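Local coordinates for protein carbohydrate kinase, pfkB family (Enterococcus faecalis, PDB 3KTN) that probably phosphorylates a sugar acid such as 2-keto-3-deoxygluconate, as a magnesium-binding member of the PfkB (ribokinase-like) carbohydrate kinase family, at residues Ala6-Val11 against Lys119-Glu124; Asn39-Leu44 against Leu73-Gln78; Ala125-Val130 against His158-Lys163; Val133-Ile138 against Leu151-Lys156; Leu235-Gly240 against Tyr288-Asn293. All coordinates share one frame; numbering follows the deposited sequence.

Contact 1 (Ala6-Val11 against Lys119-Glu124); sequences AAFGEV and KDYDFE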
# COMPACT_ATOMS: atom_id res chain seq x y z
N ALA A 6 -36.96 1.12 2.28
CA ALA A 6 -36.31 2.21 1.56
C ALA A 6 -35.86 3.23 2.60
O ALA A 6 -36.33 3.22 3.74
CB ALA A 6 -37.29 2.87 0.58
N ALA A 7 -34.92 4.09 2.22
CA ALA A 7 -34.44 5.11 3.13
C ALA A 7 -34.24 6.38 2.33
O ALA A 7 -33.80 6.34 1.18
CB ALA A 7 -33.12 4.69 3.77
N PHE A 8 -34.59 7.51 2.92
CA PHE A 8 -34.43 8.80 2.28
C PHE A 8 -33.27 9.44 3.01
O PHE A 8 -33.37 9.73 4.20
CB PHE A 8 -35.69 9.66 2.45
CG PHE A 8 -35.56 11.04 1.87
CD1 PHE A 8 -35.47 11.23 0.49
CD2 PHE A 8 -35.50 12.15 2.70
CE1 PHE A 8 -35.33 12.50 -0.05
CE2 PHE A 8 -35.36 13.43 2.17
CZ PHE A 8 -35.27 13.61 0.79
N GLY A 9 -32.16 9.65 2.31
CA GLY A 9 -31.02 10.22 2.99
C GLY A 9 -29.86 10.70 2.14
O GLY A 9 -29.95 10.87 0.93
N GLU A 10 -28.74 10.87 2.83
CA GLU A 10 -27.51 11.39 2.26
C GLU A 10 -26.38 10.38 2.10
O GLU A 10 -26.20 9.48 2.92
CB GLU A 10 -27.05 12.53 3.16
CG GLU A 10 -25.74 13.18 2.82
CD GLU A 10 -25.16 13.89 4.04
OE1 GLU A 10 -24.64 15.01 3.89
OE2 GLU A 10 -25.23 13.31 5.14
N VAL A 11 -25.62 10.55 1.02
CA VAL A 11 -24.45 9.71 0.75
C VAL A 11 -23.26 10.65 0.96
O VAL A 11 -23.25 11.76 0.44
CB VAL A 11 -24.37 9.23 -0.71
CG1 VAL A 11 -23.00 8.62 -0.97
CG2 VAL A 11 -25.46 8.19 -0.98
N LYS A 119 -39.97 18.06 -5.14
CA LYS A 119 -40.43 17.94 -6.52
C LYS A 119 -39.46 17.15 -7.40
O LYS A 119 -39.82 16.74 -8.50
CB LYS A 119 -40.69 19.33 -7.13
CG LYS A 119 -39.44 20.13 -7.46
CD LYS A 119 -39.82 21.45 -8.13
CE LYS A 119 -38.58 22.24 -8.55
NZ LYS A 119 -38.92 23.54 -9.20
N ASP A 120 -38.24 16.94 -6.92
CA ASP A 120 -37.26 16.18 -7.68
C ASP A 120 -37.43 14.68 -7.45
O ASP A 120 -36.81 13.87 -8.14
CB ASP A 120 -35.83 16.58 -7.29
CG ASP A 120 -35.53 18.04 -7.59
OD1 ASP A 120 -35.83 18.48 -8.72
OD2 ASP A 120 -34.99 18.73 -6.70
N TYR A 121 -38.27 14.31 -6.49
CA TYR A 121 -38.50 12.90 -6.17
C TYR A 121 -39.92 12.43 -6.45
O TYR A 121 -40.89 13.12 -6.11
CB TYR A 121 -38.20 12.65 -4.69
CG TYR A 121 -36.79 12.98 -4.25
CD1 TYR A 121 -35.74 12.07 -4.39
CD2 TYR A 121 -36.51 14.21 -3.65
CE1 TYR A 121 -34.45 12.37 -3.94
CE2 TYR A 121 -35.24 14.52 -3.19
CZ TYR A 121 -34.21 13.60 -3.34
OH TYR A 121 -32.96 13.94 -2.87
N ASP A 122 -40.05 11.25 -7.04
CA ASP A 122 -41.37 10.70 -7.33
C ASP A 122 -41.75 9.80 -6.16
O ASP A 122 -41.83 8.58 -6.30
CB ASP A 122 -41.34 9.87 -8.61
CG ASP A 122 -42.74 9.56 -9.13
OD1 ASP A 122 -43.63 9.24 -8.30
OD2 ASP A 122 -42.95 9.63 -10.36
N PHE A 123 -42.00 10.41 -5.00
CA PHE A 123 -42.35 9.67 -3.80
C PHE A 123 -43.54 8.74 -3.98
O PHE A 123 -43.57 7.64 -3.42
CB PHE A 123 -42.63 10.63 -2.64
CG PHE A 123 -41.41 11.40 -2.18
CD1 PHE A 123 -40.21 10.74 -1.94
CD2 PHE A 123 -41.48 12.77 -1.97
CE1 PHE A 123 -39.09 11.44 -1.49
CE2 PHE A 123 -40.37 13.48 -1.53
CZ PHE A 123 -39.17 12.82 -1.28
N GLU A 124 -44.53 9.18 -4.75
CA GLU A 124 -45.72 8.37 -5.01
C GLU A 124 -45.32 7.02 -5.58
O GLU A 124 -45.72 5.97 -5.07
CB GLU A 124 -46.63 9.09 -6.02
CG GLU A 124 -47.16 10.44 -5.57
CD GLU A 124 -48.48 10.34 -4.84
OE1 GLU A 124 -49.43 9.76 -5.41
OE2 GLU A 124 -48.57 10.84 -3.70
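Phe-8 drives the edge of its ring into one face of Tyr-121, a T-shaped stack with centroids 5.2 Å apart and planes at 82°. The leading atom is Phe-8 CE1, 3.6 Å from Tyr-121 CZ and offset toward the rim of the tyrosine ring. Toward Phe-123 the roles change: Phe-8 now offers its face and Phe-123 its edge, in an offset edge-to-face pair, Phe-123 CZ standing 4.0 Å from Phe-8 CE1. Swung away from its backbone N (chi1 177°), the Phe-8 ring extends from its strand into this aromatic cluster. Rings suit the place because the slightly positive C-H rim of one can meet a neighbour's pi face without polar partners; the one polar atom, Tyr-121 OH, is satisfied by Ser-116 OG. Asp-122 N-caps helix 123-127 and so anchors its first turn, which carries Phe-123. The cluster joins strand 4-8 to that helix, with Leu-153 of helix 144-159 packing on both phenylalanines and Ile-54 of strand 50-57 on Phe-8 and Tyr-121.

Contact 2 (Asn39-Leu44 against Leu73-Gln78); sequences NLLANL and LGISDQ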
# COMPACT_ATOMS: atom_id res chain seq x y z
N ASN A 39 -25.42 3.10 5.57
CA ASN A 39 -25.07 2.13 6.61
C ASN A 39 -26.26 1.26 6.97
O ASN A 39 -26.14 0.04 7.10
CB ASN A 39 -24.57 2.84 7.88
CG ASN A 39 -23.45 3.82 7.61
OD1 ASN A 39 -22.77 3.74 6.58
ND2 ASN A 39 -23.22 4.74 8.55
N LEU A 40 -27.40 1.91 7.15
CA LEU A 40 -28.62 1.20 7.51
C LEU A 40 -29.03 0.19 6.45
O LEU A 40 -29.15 -1.00 6.73
CB LEU A 40 -29.76 2.20 7.72
CG LEU A 40 -31.09 1.57 8.14
CD1 LEU A 40 -30.91 0.86 9.48
CD2 LEU A 40 -32.18 2.63 8.24
N LEU A 41 -29.25 0.67 5.23
CA LEU A 41 -29.67 -0.21 4.14
C LEU A 41 -28.65 -1.30 3.81
O LEU A 41 -29.03 -2.42 3.46
CB LEU A 41 -29.98 0.62 2.89
CG LEU A 41 -31.08 1.68 3.04
CD1 LEU A 41 -31.38 2.28 1.67
CD2 LEU A 41 -32.34 1.05 3.64
N ALA A 42 -27.36 -0.96 3.91
CA ALA A 42 -26.30 -1.93 3.62
C ALA A 42 -26.40 -3.11 4.57
O ALA A 42 -26.34 -4.27 4.15
CB ALA A 42 -24.92 -1.27 3.76
N ASN A 43 -26.56 -2.83 5.86
CA ASN A 43 -26.67 -3.89 6.85
C ASN A 43 -27.94 -4.71 6.63
O ASN A 43 -27.91 -5.94 6.69
CB ASN A 43 -26.66 -3.31 8.27
CG ASN A 43 -26.26 -4.34 9.31
OD1 ASN A 43 -26.20 -5.54 9.02
ND2 ASN A 43 -26.00 -3.88 10.52
N LEU A 44 -29.06 -4.03 6.38
CA LEU A 44 -30.33 -4.71 6.14
C LEU A 44 -30.25 -5.57 4.87
O LEU A 44 -30.83 -6.66 4.82
CB LEU A 44 -31.47 -3.68 6.03
CG LEU A 44 -31.82 -2.95 7.33
CD1 LEU A 44 -32.87 -1.88 7.07
CD2 LEU A 44 -32.32 -3.96 8.36
N LEU A 73 -22.86 -3.04 -2.06
CA LEU A 73 -23.37 -3.27 -0.71
C LEU A 73 -24.70 -4.03 -0.72
O LEU A 73 -25.16 -4.48 0.33
CB LEU A 73 -23.54 -1.94 0.02
CG LEU A 73 -22.23 -1.20 0.30
CD1 LEU A 73 -22.51 0.25 0.69
CD2 LEU A 73 -21.47 -1.95 1.40
N GLY A 74 -25.31 -4.16 -1.89
CA GLY A 74 -26.57 -4.87 -2.00
C GLY A 74 -27.77 -3.95 -2.02
O GLY A 74 -28.91 -4.41 -1.98
N ILE A 75 -27.53 -2.64 -2.08
CA ILE A 75 -28.61 -1.66 -2.09
C ILE A 75 -28.97 -1.30 -3.53
O ILE A 75 -28.08 -1.06 -4.36
CB ILE A 75 -28.19 -0.34 -1.39
CG1 ILE A 75 -27.67 -0.63 0.02
CG2 ILE A 75 -29.38 0.61 -1.29
CD1 ILE A 75 -27.01 0.58 0.66
N SER A 76 -30.26 -1.28 -3.83
CA SER A 76 -30.71 -0.92 -5.17
C SER A 76 -30.45 0.57 -5.36
O SER A 76 -30.70 1.37 -4.46
CB SER A 76 -32.21 -1.19 -5.33
OG SER A 76 -32.68 -0.65 -6.56
N ASP A 77 -29.97 0.94 -6.54
CA ASP A 77 -29.69 2.33 -6.85
C ASP A 77 -30.73 2.87 -7.84
O ASP A 77 -30.54 3.94 -8.42
CB ASP A 77 -28.29 2.44 -7.48
CG ASP A 77 -28.20 1.77 -8.84
OD1 ASP A 77 -29.03 0.87 -9.11
OD2 ASP A 77 -27.32 2.13 -9.64
N GLN A 78 -31.83 2.15 -8.01
CA GLN A 78 -32.89 2.55 -8.94
C GLN A 78 -33.46 3.94 -8.65
O GLN A 78 -33.76 4.69 -9.57
CB GLN A 78 -34.02 1.53 -8.94
CG GLN A 78 -34.73 1.39 -7.59
CD GLN A 78 -35.80 0.31 -7.59
OE1 GLN A 78 -36.70 0.32 -8.44
NE2 GLN A 78 -35.71 -0.62 -6.65
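Ile-75 rests its CD1 methyl on one face of the flat peptide that joins Leu-41 to Ala-42, almost straight above the nitrogen, with CD1 3.6 Å from Ala-42 N. At the edge of the next peptide Ala-42 O stands 4.0 Å from Leu-73 O, two acceptors with no bond between them; Ala-42 O is hydrogen-bonded to His-46 ND1. No hydrogen bond links the two segments, and the remaining contact is aliphatic. Leu-41 lies roughly perpendicular to Ile-75: Leu-41 CB is 3.7 Å from Ile-75 CD1, and Leu-41 CD1 meets the other isoleucine branch, Ile-75 CG2. Because CG1 is trans to the carbonyl carbon and chi2 is nearly straight (170°), Ile-75 can send CD1 to the helix while CG2 stays alongside Leu-41. The short methyl of Ala-42 suits the place where the backbones come closest, the CA atoms of Ala-42 and Leu-73 being 5.4 Å apart, and it meets Leu-73 CB at 4.0 Å. Gly-74 has positive phi and closes helix 61-72 with a Schellman motif, which turns the chain so that Leu-73 and Ile-75 both face helix 36-46. Farther on, Ser-76 OG accepts from Gln-78 N in an ST turn. The loop is the return leg of a beta-alpha-beta crossover, from strand 50-57 through helix 61-72 to the parallel strand 80-82, in the ribokinase-like alpha/beta fold.

Contact 3 (Ala125-Val130 against His158-Lys163); sequences AFLAEV and HAYQKK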
# COMPACT_ATOMS: atom_id res chain seq x y z
N ALA A 125 -44.51 7.04 -6.64
CA ALA A 125 -44.05 5.82 -7.29
C ALA A 125 -43.20 4.94 -6.38
O ALA A 125 -43.30 3.71 -6.44
CB ALA A 125 -43.28 6.17 -8.55
N PHE A 126 -42.36 5.56 -5.56
CA PHE A 126 -41.49 4.80 -4.67
C PHE A 126 -42.28 4.11 -3.57
O PHE A 126 -42.14 2.90 -3.37
CB PHE A 126 -40.44 5.71 -4.02
CG PHE A 126 -39.70 6.58 -4.99
CD1 PHE A 126 -39.52 6.17 -6.32
CD2 PHE A 126 -39.16 7.79 -4.59
CE1 PHE A 126 -38.81 6.97 -7.22
CE2 PHE A 126 -38.45 8.59 -5.48
CZ PHE A 126 -38.27 8.18 -6.80
N LEU A 127 -43.11 4.88 -2.87
CA LEU A 127 -43.92 4.35 -1.79
C LEU A 127 -44.74 3.14 -2.23
O LEU A 127 -44.98 2.22 -1.44
CB LEU A 127 -44.83 5.44 -1.23
CG LEU A 127 -44.10 6.55 -0.46
CD1 LEU A 127 -45.04 7.72 -0.20
CD2 LEU A 127 -43.58 5.98 0.85
N ALA A 128 -45.16 3.13 -3.49
CA ALA A 128 -45.96 2.04 -4.03
C ALA A 128 -45.20 0.72 -4.08
O ALA A 128 -45.80 -0.35 -4.21
CB ALA A 128 -46.46 2.40 -5.42
N GLU A 129 -43.87 0.77 -3.96
CA GLU A 129 -43.08 -0.45 -4.02
C GLU A 129 -42.34 -0.82 -2.73
O GLU A 129 -41.55 -1.76 -2.72
CB GLU A 129 -42.08 -0.35 -5.17
CG GLU A 129 -42.73 -0.40 -6.54
CD GLU A 129 -41.73 -0.19 -7.66
OE1 GLU A 129 -40.73 -0.94 -7.72
OE2 GLU A 129 -41.95 0.72 -8.49
N VAL A 130 -42.62 -0.10 -1.65
CA VAL A 130 -41.97 -0.38 -0.37
C VAL A 130 -42.99 -0.53 0.74
O VAL A 130 -44.10 0.01 0.65
CB VAL A 130 -40.98 0.74 0.02
CG1 VAL A 130 -39.90 0.87 -1.03
CG2 VAL A 130 -41.72 2.05 0.20
N HIS A 158 -47.30 8.07 5.38
CA HIS A 158 -48.40 7.87 6.32
C HIS A 158 -49.70 7.61 5.56
O HIS A 158 -50.44 6.68 5.89
CB HIS A 158 -48.55 9.10 7.21
CG HIS A 158 -49.65 8.96 8.22
ND1 HIS A 158 -49.68 7.94 9.15
CD2 HIS A 158 -50.77 9.70 8.43
CE1 HIS A 158 -50.77 8.06 9.89
NE2 HIS A 158 -51.45 9.11 9.47
N ALA A 159 -49.97 8.43 4.55
CA ALA A 159 -51.17 8.29 3.74
C ALA A 159 -51.25 6.90 3.13
O ALA A 159 -52.30 6.25 3.18
CB ALA A 159 -51.19 9.34 2.64
N TYR A 160 -50.15 6.44 2.55
CA TYR A 160 -50.10 5.12 1.94
C TYR A 160 -50.06 4.03 3.00
O TYR A 160 -49.99 2.84 2.69
CB TYR A 160 -48.86 4.98 1.05
CG TYR A 160 -48.95 5.69 -0.28
CD1 TYR A 160 -49.20 7.06 -0.35
CD2 TYR A 160 -48.77 4.99 -1.47
CE1 TYR A 160 -49.25 7.72 -1.57
CE2 TYR A 160 -48.82 5.64 -2.70
CZ TYR A 160 -49.06 7.01 -2.75
OH TYR A 160 -49.11 7.65 -3.96
N GLN A 161 -50.10 4.45 4.26
CA GLN A 161 -50.07 3.50 5.36
C GLN A 161 -48.78 2.68 5.37
O GLN A 161 -48.77 1.50 5.70
CB GLN A 161 -51.27 2.55 5.28
CG GLN A 161 -52.59 3.20 5.67
CD GLN A 161 -53.77 2.29 5.44
OE1 GLN A 161 -54.15 2.02 4.29
NE2 GLN A 161 -54.36 1.79 6.52
N LYS A 162 -47.68 3.33 4.99
CA LYS A 162 -46.37 2.68 4.97
C LYS A 162 -45.71 2.93 6.31
O LYS A 162 -45.84 4.02 6.88
CB LYS A 162 -45.49 3.25 3.85
CG LYS A 162 -46.06 3.09 2.45
CD LYS A 162 -46.29 1.62 2.12
CE LYS A 162 -46.86 1.46 0.72
NZ LYS A 162 -47.03 0.02 0.38
N LYS A 163 -45.00 1.93 6.83
CA LYS A 163 -44.33 2.08 8.11
C LYS A 163 -43.24 3.15 7.96
O LYS A 163 -42.52 3.18 6.96
CB LYS A 163 -43.72 0.75 8.54
CG LYS A 163 -43.46 0.63 10.03
CD LYS A 163 -44.76 0.69 10.82
CE LYS A 163 -45.71 -0.45 10.43
NZ LYS A 163 -46.95 -0.42 11.25
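Leu-127 lays its CB over one face of the Tyr-160 ring, a CH-pi contact with CB 4.3 Å from the ring centroid and somewhat toward the rim. Tyr-160 stands where helix 144-159 finishes in a Schellman motif, Gln-161 taking the positive phi, while Leu-127 begins a type I beta turn that ends at Val-130. Two chain reversals therefore meet, one before strand 132-135 and the other before strand 163-167. A tyrosine fits this partly exposed margin, offering a broad face to leucine. Lys-162 is apolar along its stem and charged at its end: its CG packs 4.1 Å from Leu-127 CD2, and its ammonium goes to the turn. The bend at chi2 (-59°) carries the end of the chain past Leu-127 O to Val-130 O. A positive charge beside these two carbonyl oxygens of the turn is probably favourable. Lys-162 NZ donates to Val-130 O at 2.9 Å, with a C=O...N angle of 154° and the nitrogen tilted 24° from the carbonyl plane.

Contact 4 (Val133-Ile138 against Leu151-Lys156); sequences VHICGI and LILAQK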
# COMPACT_ATOMS: atom_id res chain seq x y z
N VAL A 133 -40.28 2.87 5.16
CA VAL A 133 -39.37 3.91 4.71
C VAL A 133 -38.72 4.59 5.91
O VAL A 133 -39.40 5.02 6.84
CB VAL A 133 -40.08 4.97 3.84
CG1 VAL A 133 -41.23 5.60 4.61
CG2 VAL A 133 -39.10 6.04 3.41
N HIS A 134 -37.39 4.67 5.88
CA HIS A 134 -36.65 5.30 6.95
C HIS A 134 -36.18 6.68 6.50
O HIS A 134 -35.51 6.82 5.49
CB HIS A 134 -35.44 4.45 7.35
CG HIS A 134 -34.64 5.05 8.47
ND1 HIS A 134 -33.81 6.13 8.29
CD2 HIS A 134 -34.59 4.74 9.78
CE1 HIS A 134 -33.28 6.47 9.46
NE2 HIS A 134 -33.75 5.64 10.38
N ILE A 135 -36.56 7.69 7.27
CA ILE A 135 -36.20 9.06 6.97
C ILE A 135 -35.05 9.44 7.88
O ILE A 135 -35.21 9.52 9.10
CB ILE A 135 -37.41 10.00 7.18
CG1 ILE A 135 -38.54 9.59 6.23
CG2 ILE A 135 -37.01 11.45 6.94
CD1 ILE A 135 -39.80 10.43 6.34
N CYS A 136 -33.88 9.66 7.29
CA CYS A 136 -32.68 10.00 8.05
C CYS A 136 -32.78 11.37 8.68
O CYS A 136 -33.01 12.36 8.00
CB CYS A 136 -31.44 9.93 7.15
SG CYS A 136 -31.22 8.32 6.32
N GLY A 137 -32.58 11.41 10.00
CA GLY A 137 -32.65 12.66 10.73
C GLY A 137 -31.86 13.78 10.10
O GLY A 137 -32.21 14.95 10.27
N ILE A 138 -30.79 13.44 9.39
CA ILE A 138 -29.96 14.47 8.75
C ILE A 138 -30.78 15.29 7.75
O ILE A 138 -30.55 16.49 7.59
CB ILE A 138 -28.72 13.83 8.04
CG1 ILE A 138 -27.85 14.93 7.41
CG2 ILE A 138 -29.15 12.85 6.97
CD1 ILE A 138 -27.25 15.90 8.43
N LEU A 151 -40.26 15.90 5.18
CA LEU A 151 -41.59 16.08 5.76
C LEU A 151 -42.68 15.60 4.80
O LEU A 151 -43.59 14.88 5.20
CB LEU A 151 -41.80 17.55 6.12
CG LEU A 151 -40.84 18.03 7.22
CD1 LEU A 151 -40.95 19.53 7.42
CD2 LEU A 151 -41.16 17.28 8.50
N ILE A 152 -42.57 15.99 3.54
CA ILE A 152 -43.54 15.57 2.54
C ILE A 152 -43.55 14.05 2.39
O ILE A 152 -44.62 13.44 2.28
CB ILE A 152 -43.23 16.21 1.17
CG1 ILE A 152 -43.60 17.70 1.21
CG2 ILE A 152 -43.96 15.48 0.05
CD1 ILE A 152 -43.26 18.46 -0.06
N LEU A 153 -42.37 13.45 2.41
CA LEU A 153 -42.27 12.00 2.28
C LEU A 153 -42.94 11.28 3.45
O LEU A 153 -43.62 10.27 3.26
CB LEU A 153 -40.81 11.57 2.19
CG LEU A 153 -40.54 10.06 2.23
CD1 LEU A 153 -41.36 9.35 1.17
CD2 LEU A 153 -39.05 9.81 2.03
N ALA A 154 -42.73 11.80 4.65
CA ALA A 154 -43.32 11.21 5.85
C ALA A 154 -44.84 11.27 5.77
O ALA A 154 -45.53 10.28 5.99
CB ALA A 154 -42.82 11.94 7.10
N GLN A 155 -45.37 12.45 5.44
CA GLN A 155 -46.81 12.65 5.31
C GLN A 155 -47.36 11.67 4.28
O GLN A 155 -48.36 10.99 4.53
CB GLN A 155 -47.12 14.08 4.85
CG GLN A 155 -46.90 15.13 5.92
CD GLN A 155 -46.75 16.52 5.33
OE1 GLN A 155 -47.39 16.85 4.33
NE2 GLN A 155 -45.92 17.34 5.96
N LYS A 156 -46.70 11.59 3.13
CA LYS A 156 -47.12 10.69 2.07
C LYS A 156 -47.07 9.24 2.53
O LYS A 156 -48.04 8.50 2.37
CB LYS A 156 -46.23 10.89 0.84
CG LYS A 156 -46.98 11.31 -0.41
CD LYS A 156 -46.29 12.47 -1.11
CE LYS A 156 -47.06 12.88 -2.36
NZ LYS A 156 -46.49 14.10 -3.01
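Strand 133-135 and helix 151-156 run nearly antiparallel, their axes inclined at 150° and 9.6 Å apart at closest approach. The backbones come nearest where Ile-135 faces Ala-154, their CA atoms 7.5 Å apart. On the strand, Val-133 and Ile-135 point to the helix, whereas His-134 between them points the other way. Ile-135 carries the contact: its CG1 lies opposite the carbonyl carbon and chi2 is fully extended at 180°, which drives the CD1 methyl straight at the helix, 3.5 Å from Ala-154 CB. That is a snug fit for two methyl groups, and the small alanine is what lets the isoleucine come so close. Strand 132-135 is linked to its parallel neighbour 163-167 by a beta-alpha-beta crossover whose main helix is 144-159, and these residues are the seam between its first strand and that helix. Two residues earlier in the strand, Val-133 CG2 touches Leu-153 CD2 at 4.0 Å, the two side chains running alongside with opposed directions. Leu-153 also closes on the isoleucine, its CG 4.2 Å from Ile-135 CD1, so that CD1 lodges in the corner between Leu-153 and Ala-154. Beta-branched residues suit the strand, and the gamma-branched leucine of the helix reaches both of them. Ile-190 of helix 177-190 packs against Ile-135 and Ala-154, whereas Phe-123 and Leu-127 of helix 123-127 pack on Leu-153.

Contact 5 (Leu235-Gly240 against Tyr288-Asn293); sequences LEWFAG and YGYSQN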
# COMPACT_ATOMS: atom_id res chain seq x y z
N LEU A 235 -46.17 6.65 18.92
CA LEU A 235 -45.09 5.86 18.33
C LEU A 235 -45.28 4.40 18.70
O LEU A 235 -45.82 4.08 19.75
CB LEU A 235 -43.74 6.35 18.84
CG LEU A 235 -43.44 7.82 18.59
CD1 LEU A 235 -42.10 8.18 19.22
CD2 LEU A 235 -43.43 8.11 17.10
N GLU A 236 -44.81 3.51 17.82
CA GLU A 236 -44.92 2.08 18.05
C GLU A 236 -43.67 1.53 18.77
O GLU A 236 -43.79 0.75 19.71
CB GLU A 236 -45.11 1.36 16.71
CG GLU A 236 -45.27 -0.13 16.81
CD GLU A 236 -45.52 -0.76 15.47
OE1 GLU A 236 -45.57 -0.02 14.47
OE2 GLU A 236 -45.68 -2.00 15.40
N TRP A 237 -42.49 1.96 18.32
CA TRP A 237 -41.22 1.51 18.90
C TRP A 237 -40.24 2.66 19.08
O TRP A 237 -40.12 3.52 18.21
CB TRP A 237 -40.55 0.46 18.01
CG TRP A 237 -40.96 -0.97 18.24
CD1 TRP A 237 -42.07 -1.42 18.88
CD2 TRP A 237 -40.27 -2.14 17.77
NE1 TRP A 237 -42.13 -2.79 18.83
CE2 TRP A 237 -41.04 -3.26 18.15
CE3 TRP A 237 -39.08 -2.35 17.06
CZ2 TRP A 237 -40.66 -4.58 17.85
CZ3 TRP A 237 -38.70 -3.66 16.76
CH2 TRP A 237 -39.49 -4.76 17.15
N PHE A 238 -39.54 2.67 20.21
CA PHE A 238 -38.52 3.68 20.49
C PHE A 238 -37.31 2.87 20.94
O PHE A 238 -37.41 2.07 21.87
CB PHE A 238 -38.95 4.61 21.63
CG PHE A 238 -37.92 5.67 21.95
CD1 PHE A 238 -37.71 6.75 21.10
CD2 PHE A 238 -37.14 5.57 23.11
CE1 PHE A 238 -36.75 7.72 21.39
CE2 PHE A 238 -36.18 6.54 23.41
CZ PHE A 238 -35.98 7.61 22.55
N ALA A 239 -36.18 3.05 20.27
CA ALA A 239 -34.99 2.28 20.63
C ALA A 239 -33.69 3.08 20.57
O ALA A 239 -33.59 4.09 19.87
CB ALA A 239 -34.89 1.04 19.76
N GLY A 240 -32.71 2.61 21.32
CA GLY A 240 -31.42 3.27 21.37
C GLY A 240 -30.46 2.44 22.20
O GLY A 240 -30.77 1.32 22.60
N TYR A 288 -34.61 -5.20 11.71
CA TYR A 288 -34.64 -6.58 11.26
C TYR A 288 -35.53 -7.41 12.17
O TYR A 288 -36.29 -8.26 11.71
CB TYR A 288 -33.24 -7.21 11.26
CG TYR A 288 -33.27 -8.62 10.74
CD1 TYR A 288 -33.58 -8.88 9.40
CD2 TYR A 288 -33.06 -9.71 11.59
CE1 TYR A 288 -33.69 -10.19 8.93
CE2 TYR A 288 -33.17 -11.02 11.12
CZ TYR A 288 -33.48 -11.25 9.79
OH TYR A 288 -33.60 -12.54 9.33
N GLY A 289 -35.41 -7.17 13.48
CA GLY A 289 -36.22 -7.89 14.44
C GLY A 289 -37.68 -7.60 14.18
O GLY A 289 -38.54 -8.47 14.29
N TYR A 290 -37.96 -6.35 13.82
CA TYR A 290 -39.32 -5.92 13.52
C TYR A 290 -39.85 -6.67 12.30
O TYR A 290 -40.96 -7.21 12.33
CB TYR A 290 -39.35 -4.42 13.24
CG TYR A 290 -40.75 -3.87 13.14
CD1 TYR A 290 -41.50 -3.62 14.29
CD2 TYR A 290 -41.34 -3.62 11.90
CE1 TYR A 290 -42.80 -3.14 14.21
CE2 TYR A 290 -42.64 -3.15 11.81
CZ TYR A 290 -43.37 -2.91 12.96
OH TYR A 290 -44.66 -2.44 12.88
N SER A 291 -39.06 -6.71 11.24
CA SER A 291 -39.45 -7.37 10.00
C SER A 291 -39.71 -8.86 10.22
O SER A 291 -40.43 -9.48 9.44
CB SER A 291 -38.35 -7.21 8.95
OG SER A 291 -37.18 -7.93 9.32
N GLN A 292 -39.13 -9.42 11.27
CA GLN A 292 -39.31 -10.83 11.56
C GLN A 292 -40.34 -11.04 12.67
O GLN A 292 -40.57 -12.17 13.10
CB GLN A 292 -37.99 -11.46 12.00
CG GLN A 292 -36.86 -11.35 10.99
CD GLN A 292 -37.20 -11.96 9.65
OE1 GLN A 292 -37.39 -11.25 8.67
NE2 GLN A 292 -37.28 -13.28 9.61
N ASN A 293 -40.97 -9.95 13.11
CA ASN A 293 -41.95 -10.01 14.18
C ASN A 293 -41.38 -10.78 15.36
O ASN A 293 -41.97 -11.75 15.83
CB ASN A 293 -43.25 -10.69 13.71
CG ASN A 293 -43.97 -9.88 12.64
OD1 ASN A 293 -43.86 -10.16 11.44
ND2 ASN A 293 -44.71 -8.87 13.07
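The polar part of this contact is one hydrogen bond, from Tyr-290 OH to Glu-236 OE2 at 2.8 Å. The hydroxyl meets the carboxylate on its syn side, 31° out of its plane, and the other oxygen, Glu-236 OE1, is also only 3.0 Å from Tyr-290 OH. A fully extended glutamate has the length to reach the phenol, and its carboxylate is turned 77° from the ring. The aromatic part is a T-shaped pair in which Tyr-290 directs its edge at the face of Trp-237, planes at 82° and centroids of the six-membered rings 4.9 Å apart. Tyr-290 CD1 is the leading atom, 3.5 Å above the indole plane. Apolar packing completes it: Trp-237 CZ3 lies 3.7 Å from Tyr-290 CB, while Trp-237 CH2 lies near the backbone carbon Gly-289 C, where no side chain intervenes. Tyrosine serves both ends at once, with a hydrocarbon edge for the indole and a hydroxyl for the acid. Trp-237 thus fills the space between strand 237-245 and helix 278-291, packing also on Ile-286 of that helix and on Ile-196 of the adjacent strand 196-198, which Tyr-290 touches too.

Contacts 1, 4 and 5 all reach the large sheet, and contacts 1 and 4 meet on adjacent strands, tied by a probable backbone hydrogen bond between His-134 N and Ala-6 O (2.8 Å). Contact 3 shares helix 144-159 with contact 4 and helix 123-127 with contact 1. Contact 2 packs on the other face of the sheet, where Leu-41 CD1 is 3.6 Å from Ala-7 CB. Contact 5 is farther along, its centre about 22 Å from that of contact 1, with Lys-163 NZ 3.5 Å from Glu-236 OE1, a long, weak ion pair to contact 3. All lie away from the magnesium site of Asp-274 and Ile-276; the Ala-42 side chain is about 12 Å from the bound magnesium ion.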